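Local coordinates for protein polysaccharide deacetylase (Bacillus cereus, PDB 4HD5) that binds zinc and probably hydrolyses carbon-nitrogen bonds other than peptide bonds, as a polysaccharide deacetylase of the NodB-like family would, at residues Ile235-Asp240 and His264-Ala269; Pro295-Ala300 and Tyr317-Thr322. All blocks are in the same frame, centred on the assembly; numbering follows the deposited sequence.

Interaction 1: residues Ile235-Asp240 and His264-Ala269. With ZN (zinc ion), chain B.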
loop_
_atom_site.group_PDB
_atom_site.type_symbol
_atom_site.label_atom_id
_atom_site.label_comp_id
_atom_site.label_asym_id
_atom_site.label_seq_id
_atom_site.Cartn_x
_atom_site.Cartn_y
_atom_site.Cartn_z
ATOM N N ILE A 235 20.835 -0.901 -6.142
ATOM C CA ILE A 235 22.034 -1.699 -5.887
ATOM C C ILE A 235 23.072 -0.717 -5.348
ATOM O O ILE A 235 23.618 0.093 -6.103
ATOM C CB ILE A 235 22.573 -2.406 -7.148
ATOM C CG1 ILE A 235 21.536 -3.397 -7.705
ATOM C CG2 ILE A 235 23.877 -3.125 -6.822
ATOM C CD1 ILE A 235 21.902 -3.974 -9.062
ATOM N N VAL A 236 23.335 -0.783 -4.044
ATOM C CA VAL A 236 23.989 0.331 -3.362
ATOM C C VAL A 236 25.428 0.584 -3.826
ATOM O O VAL A 236 25.845 1.742 -3.951
ATOM C CB VAL A 236 23.908 0.195 -1.831
ATOM C CG1 VAL A 236 24.620 1.353 -1.159
ATOM C CG2 VAL A 236 22.445 0.135 -1.390
ATOM N N ASP A 237 26.175 -0.476 -4.119
ATOM C CA ASP A 237 27.553 -0.295 -4.590
ATOM C C ASP A 237 27.626 0.133 -6.053
ATOM O O ASP A 237 28.717 0.391 -6.561
ATOM C CB ASP A 237 28.424 -1.544 -4.360
ATOM C CG ASP A 237 28.755 -1.776 -2.883
ATOM O OD1 ASP A 237 28.409 -0.932 -2.026
ATOM O OD2 ASP A 237 29.362 -2.816 -2.569
ATOM N N ASN A 238 26.486 0.228 -6.727
ATOM C CA ASN A 238 26.462 0.792 -8.080
ATOM C C ASN A 238 26.160 2.283 -8.135
ATOM O O ASN A 238 26.129 2.862 -9.220
ATOM C CB ASN A 238 25.471 0.051 -8.965
ATOM C CG ASN A 238 26.065 -1.189 -9.587
ATOM O OD1 ASN A 238 27.263 -1.451 -9.470
ATOM N ND2 ASN A 238 25.238 -1.946 -10.273
ATOM N N VAL A 239 25.944 2.910 -6.987
ATOM C CA VAL A 239 25.756 4.360 -6.971
ATOM C C VAL A 239 27.014 5.006 -7.578
ATOM O O VAL A 239 28.125 4.638 -7.230
ATOM C CB VAL A 239 25.489 4.890 -5.544
ATOM C CG1 VAL A 239 25.493 6.417 -5.521
ATOM C CG2 VAL A 239 24.148 4.367 -5.041
ATOM N N ASP A 240 26.832 5.934 -8.511
ATOM C CA ASP A 240 27.952 6.692 -9.099
ATOM C C ASP A 240 28.841 5.897 -10.071
ATOM O O ASP A 240 29.956 6.334 -10.367
ATOM C CB ASP A 240 28.840 7.332 -8.006
ATOM C CG ASP A 240 28.209 8.546 -7.373
ATOM O OD1 ASP A 240 27.590 9.343 -8.090
ATOM O OD2 ASP A 240 28.345 8.719 -6.150
ATOM N N HIS A 264 18.562 -2.692 -2.490
ATOM C CA HIS A 264 18.535 -3.872 -3.331
ATOM C C HIS A 264 19.756 -4.760 -3.060
ATOM O O HIS A 264 20.217 -5.478 -3.948
ATOM C CB HIS A 264 18.475 -3.448 -4.793
ATOM C CG HIS A 264 17.807 -4.443 -5.677
ATOM N ND1 HIS A 264 16.946 -5.403 -5.197
ATOM C CD2 HIS A 264 17.857 -4.620 -7.015
ATOM C CE1 HIS A 264 16.492 -6.128 -6.199
ATOM N NE2 HIS A 264 17.036 -5.684 -7.311
ATOM N N THR A 265 20.209 -4.726 -1.805
ATOM C CA THR A 265 21.506 -5.225 -1.356
ATOM C C THR A 265 22.651 -4.358 -1.895
ATOM O O THR A 265 22.429 -3.413 -2.676
ATOM C CB THR A 265 21.761 -6.715 -1.697
ATOM O OG1 THR A 265 22.143 -6.845 -3.071
ATOM C CG2 THR A 265 20.533 -7.559 -1.400
ATOM N N ALA A 266 23.867 -4.676 -1.462
ATOM C CA ALA A 266 25.039 -3.892 -1.837
ATOM C C ALA A 266 25.495 -4.223 -3.236
ATOM O O ALA A 266 25.841 -3.322 -4.010
ATOM C CB ALA A 266 26.178 -4.114 -0.861
ATOM N N THR A 267 25.500 -5.521 -3.551
ATOM C CA THR A 267 26.134 -6.002 -4.762
ATOM C C THR A 267 25.191 -6.828 -5.617
ATOM O O THR A 267 25.627 -7.412 -6.600
ATOM C CB THR A 267 27.408 -6.829 -4.440
ATOM O OG1 THR A 267 27.057 -8.055 -3.792
ATOM C CG2 THR A 267 28.360 -6.021 -3.548
ATOM N N HIS A 268 23.901 -6.824 -5.282
ATOM C CA HIS A 268 22.901 -7.636 -5.980
ATOM C C HIS A 268 23.221 -9.113 -5.732
ATOM O O HIS A 268 23.264 -9.920 -6.646
ATOM C CB HIS A 268 22.867 -7.289 -7.479
ATOM C CG HIS A 268 21.545 -7.538 -8.127
ATOM N ND1 HIS A 268 21.394 -8.385 -9.204
ATOM C CD2 HIS A 268 20.310 -7.053 -7.857
ATOM C CE1 HIS A 268 20.125 -8.400 -9.575
ATOM N NE2 HIS A 268 19.448 -7.599 -8.774
ATOM N N ALA A 269 23.446 -9.453 -4.467
ATOM C CA ALA A 269 23.882 -10.793 -4.099
ATOM C C ALA A 269 22.733 -11.798 -4.180
ATOM O O ALA A 269 21.573 -11.446 -4.009
ATOM C CB ALA A 269 24.462 -10.791 -2.696
HETATM ZN ZN ZN B . 17.487 -6.476 -9.333
#

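Interaction 2: residues Pro295-Ala300 and Tyr317-Thr322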
loop_
_atom_site.group_PDB
_atom_site.type_symbol
_atom_site.label_atom_id
_atom_site.label_comp_id
_atom_site.label_asym_id
_atom_site.label_seq_id
_atom_site.Cartn_x
_atom_site.Cartn_y
_atom_site.Cartn_z
ATOM N N PRO A 295 15.574 7.292 6.219
ATOM C CA PRO A 295 15.658 5.886 6.603
ATOM C C PRO A 295 15.462 4.918 5.437
ATOM O O PRO A 295 14.700 5.190 4.518
ATOM C CB PRO A 295 14.523 5.728 7.631
ATOM C CG PRO A 295 14.332 7.096 8.199
ATOM C CD PRO A 295 14.625 8.041 7.073
ATOM N N VAL A 296 16.190 3.811 5.484
ATOM C CA VAL A 296 15.996 2.703 4.571
ATOM C C VAL A 296 15.350 1.584 5.373
ATOM O O VAL A 296 15.938 1.073 6.331
ATOM C CB VAL A 296 17.328 2.240 3.928
ATOM C CG1 VAL A 296 17.146 0.898 3.231
ATOM C CG2 VAL A 296 17.818 3.282 2.937
ATOM N N ILE A 297 14.133 1.229 4.982
ATOM C CA ILE A 297 13.295 0.293 5.725
ATOM C C ILE A 297 12.802 -0.870 4.879
ATOM O O ILE A 297 12.200 -1.804 5.421
ATOM C CB ILE A 297 12.047 1.000 6.295
ATOM C CG1 ILE A 297 11.259 1.701 5.179
ATOM C CG2 ILE A 297 12.458 1.993 7.359
ATOM C CD1 ILE A 297 9.925 2.272 5.613
ATOM N N ALA A 298 13.072 -0.814 3.567
ATOM C CA ALA A 298 12.588 -1.805 2.626
ATOM C C ALA A 298 13.707 -2.353 1.763
ATOM O O ALA A 298 14.695 -1.667 1.486
ATOM C CB ALA A 298 11.494 -1.210 1.744
ATOM N N ILE A 299 13.527 -3.601 1.339
ATOM C CA ILE A 299 14.448 -4.270 0.437
ATOM C C ILE A 299 13.665 -5.101 -0.588
ATOM O O ILE A 299 12.535 -5.487 -0.336
ATOM C CB ILE A 299 15.453 -5.154 1.225
ATOM C CG1 ILE A 299 16.570 -5.640 0.300
ATOM C CG2 ILE A 299 14.760 -6.337 1.898
ATOM C CD1 ILE A 299 17.738 -6.260 1.028
ATOM N N ALA A 300 14.255 -5.312 -1.761
ATOM C CA ALA A 300 13.781 -6.308 -2.709
ATOM C C ALA A 300 14.874 -7.361 -2.834
ATOM O O ALA A 300 16.045 -7.024 -3.034
ATOM C CB ALA A 300 13.468 -5.677 -4.061
ATOM N N TYR A 317 17.112 -6.121 10.044
ATOM C CA TYR A 317 17.439 -4.775 9.573
ATOM C C TYR A 317 16.346 -4.105 8.737
ATOM O O TYR A 317 16.368 -2.881 8.570
ATOM C CB TYR A 317 18.727 -4.801 8.754
ATOM C CG TYR A 317 19.785 -5.734 9.284
ATOM C CD1 TYR A 317 20.509 -5.415 10.429
ATOM C CD2 TYR A 317 20.049 -6.938 8.649
ATOM C CE1 TYR A 317 21.475 -6.274 10.928
ATOM C CE2 TYR A 317 21.012 -7.804 9.130
ATOM C CZ TYR A 317 21.725 -7.466 10.272
ATOM O OH TYR A 317 22.681 -8.314 10.746
ATOM N N TYR A 318 15.418 -4.882 8.185
ATOM C CA TYR A 318 14.358 -4.318 7.348
ATOM C C TYR A 318 12.968 -4.656 7.871
ATOM O O TYR A 318 12.790 -5.672 8.523
ATOM C CB TYR A 318 14.499 -4.839 5.925
ATOM C CG TYR A 318 15.768 -4.401 5.257
ATOM C CD1 TYR A 318 15.817 -3.201 4.539
ATOM C CD2 TYR A 318 16.919 -5.174 5.329
ATOM C CE1 TYR A 318 16.977 -2.789 3.913
ATOM C CE2 TYR A 318 18.091 -4.761 4.716
ATOM C CZ TYR A 318 18.113 -3.570 4.005
ATOM O OH TYR A 318 19.257 -3.163 3.389
ATOM N N GLN A 319 11.995 -3.792 7.566
ATOM C CA GLN A 319 10.590 -4.010 7.931
ATOM C C GLN A 319 9.747 -4.604 6.805
ATOM O O GLN A 319 8.715 -5.216 7.064
ATOM C CB GLN A 319 9.941 -2.695 8.349
ATOM C CG GLN A 319 10.646 -2.019 9.496
ATOM C CD GLN A 319 9.813 -0.929 10.121
ATOM O OE1 GLN A 319 9.542 0.095 9.500
ATOM N NE2 GLN A 319 9.402 -1.145 11.367
ATOM N N PHE A 320 10.166 -4.378 5.561
ATOM C CA PHE A 320 9.408 -4.776 4.383
ATOM C C PHE A 320 10.370 -5.354 3.370
ATOM O O PHE A 320 11.443 -4.790 3.149
ATOM C CB PHE A 320 8.725 -3.577 3.726
ATOM C CG PHE A 320 7.862 -2.792 4.651
ATOM C CD1 PHE A 320 6.571 -3.198 4.919
ATOM C CD2 PHE A 320 8.348 -1.640 5.260
ATOM C CE1 PHE A 320 5.773 -2.476 5.788
ATOM C CE2 PHE A 320 7.556 -0.919 6.130
ATOM C CZ PHE A 320 6.266 -1.339 6.392
ATOM N N ALA A 321 9.977 -6.468 2.758
ATOM C CA ALA A 321 10.743 -7.078 1.690
ATOM C C ALA A 321 9.804 -7.632 0.626
ATOM O O ALA A 321 8.814 -8.287 0.950
ATOM C CB ALA A 321 11.614 -8.197 2.231
ATOM N N THR A 322 10.169 -7.405 -0.634
ATOM C CA THR A 322 9.392 -7.854 -1.769
ATOM C C THR A 322 10.120 -8.944 -2.562
ATOM O O THR A 322 11.335 -8.895 -2.782
ATOM C CB THR A 322 9.018 -6.681 -2.690
ATOM O OG1 THR A 322 10.188 -5.944 -3.065
ATOM C CG2 THR A 322 8.063 -5.739 -1.967
#

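Interaction 1: residues Ile235-Asp240 and His264-Ala269
Ile235 lays its longer branch across both zinc-binding histidines. CD1 packs against the ring of His268, 3.7 Å from its CD2, and CG1 lies 3.9 Å from CD2 of His264, so one aliphatic arm touches both imidazoles, in each case near CD2, while their NE2 atoms face the metal. With chi1 at -62°, CG1 sits beside the backbone N and anti to the carbonyl carbon; this sends CG2 the other way, to lie 3.4 Å from Ala266 O. The zinc ion is held by His264 NE2 at 2.2 Å and by His268 NE2 at 2.3 Å, with Asp206 as a further ligand. The opposite nitrogen of His264, ND1, is hydrogen-bonded to the carbonyl of Ala300, which would fix the rotation of the ring and probably polarise it.

Behind the rings the two loops are joined through backbone. Val236 N gives an almost straight bond (172°) to Thr265 O, and Asp237 N reaches a lone pair of Ala266 O at 2.9 Å. Successive amides at the start of the short 3-10 turn 236-238 thus meet successive carbonyls of the histidine loop. Farther out, the carboxylate of Asp237 runs beside Thr267, OD2 being 3.5 Å from CG2 where both residues are exposed to solvent. Thr265 braces its own loop from within: OG1 donates to His264 O and accepts from Ala269 N, with a weaker bond from His268 N. A metal site built of an aspartate at the end of one parallel strand and two histidines four residues apart in the loop after another is characteristic of the NodB-like polysaccharide deacetylases of carbohydrate esterase family 4.

Interaction 2: residues Pro295-Ala300 and Tyr317-Thr322
Ile299 stands over the ring of Tyr318, and this is the close-packed heart of the contact. Its CB lies over the centre of one ring face, a CH-pi contact of 3.9 Å to the centroid, while CD1 continues across the same ring toward CZ. The two side chains meet at about a right angle. With CG of Tyr318 anti to the carbonyl carbon (chi1 -64°), the ring lies alongside 296-298, its edge meeting the backbone of Ile297 and Ala298, and Val296 CG1 comes to 3.8 Å from CE1. On the sheet face that Ile299 shares with Ala321, CG2 of Ile299 lies 3.7 Å from Ala321 CB.

Backbone bonds tie 298-300 to 320-322 as parallel strands. Ile299 uses both its amide, to Phe320 O, and its carbonyl, which receives Thr322 N. Where the strands begin, Ile297 O takes two donors, Gln319 N at 2.9 Å and Phe320 N at 3.3 Å.

On the face of Ala298, Ala300, Phe320 and Thr322 small groups meet: Ala300 CB lies 3.4 Å from Thr322 OG1, and the side chains of Ala298 and Phe320 touch CB to CB at 4.1 Å. The phenyl ring goes on to meet Trp190 and Phe187. Toward solvent the fit slackens. Gln319 is exposed, and its OE1 merely approaches CG2 of Ile297 at 4.1 Å. Polar bonding therefore stays largely in the backbone and mostly apolar carbon fills the faces, while the buried hydroxyl of Tyr318 is paired with Leu281 O and Ser263 OG.

Interaction 2 is a buried strand pairing in the parallel sheet of the barrel-like catalytic fold, whereas interaction 1 is partly buried and joins two loops that follow the strands 230-234 and 259-263 of that same sheet. Each uses backbone N-H to carbonyl bonds, but in interaction 2 they follow a regular parallel ladder dressed with aliphatic and aromatic carbon, while in interaction 1 they link a 3-10 turn to an irregular loop beside a metal. The two touch directly: beside the bond from His264 to the end of 295-300, Thr265 CG2 packs 3.9 Å from Ile299 CD1. Segment 295-300 therefore supplies second-shell support to the zinc ligand in 264-269.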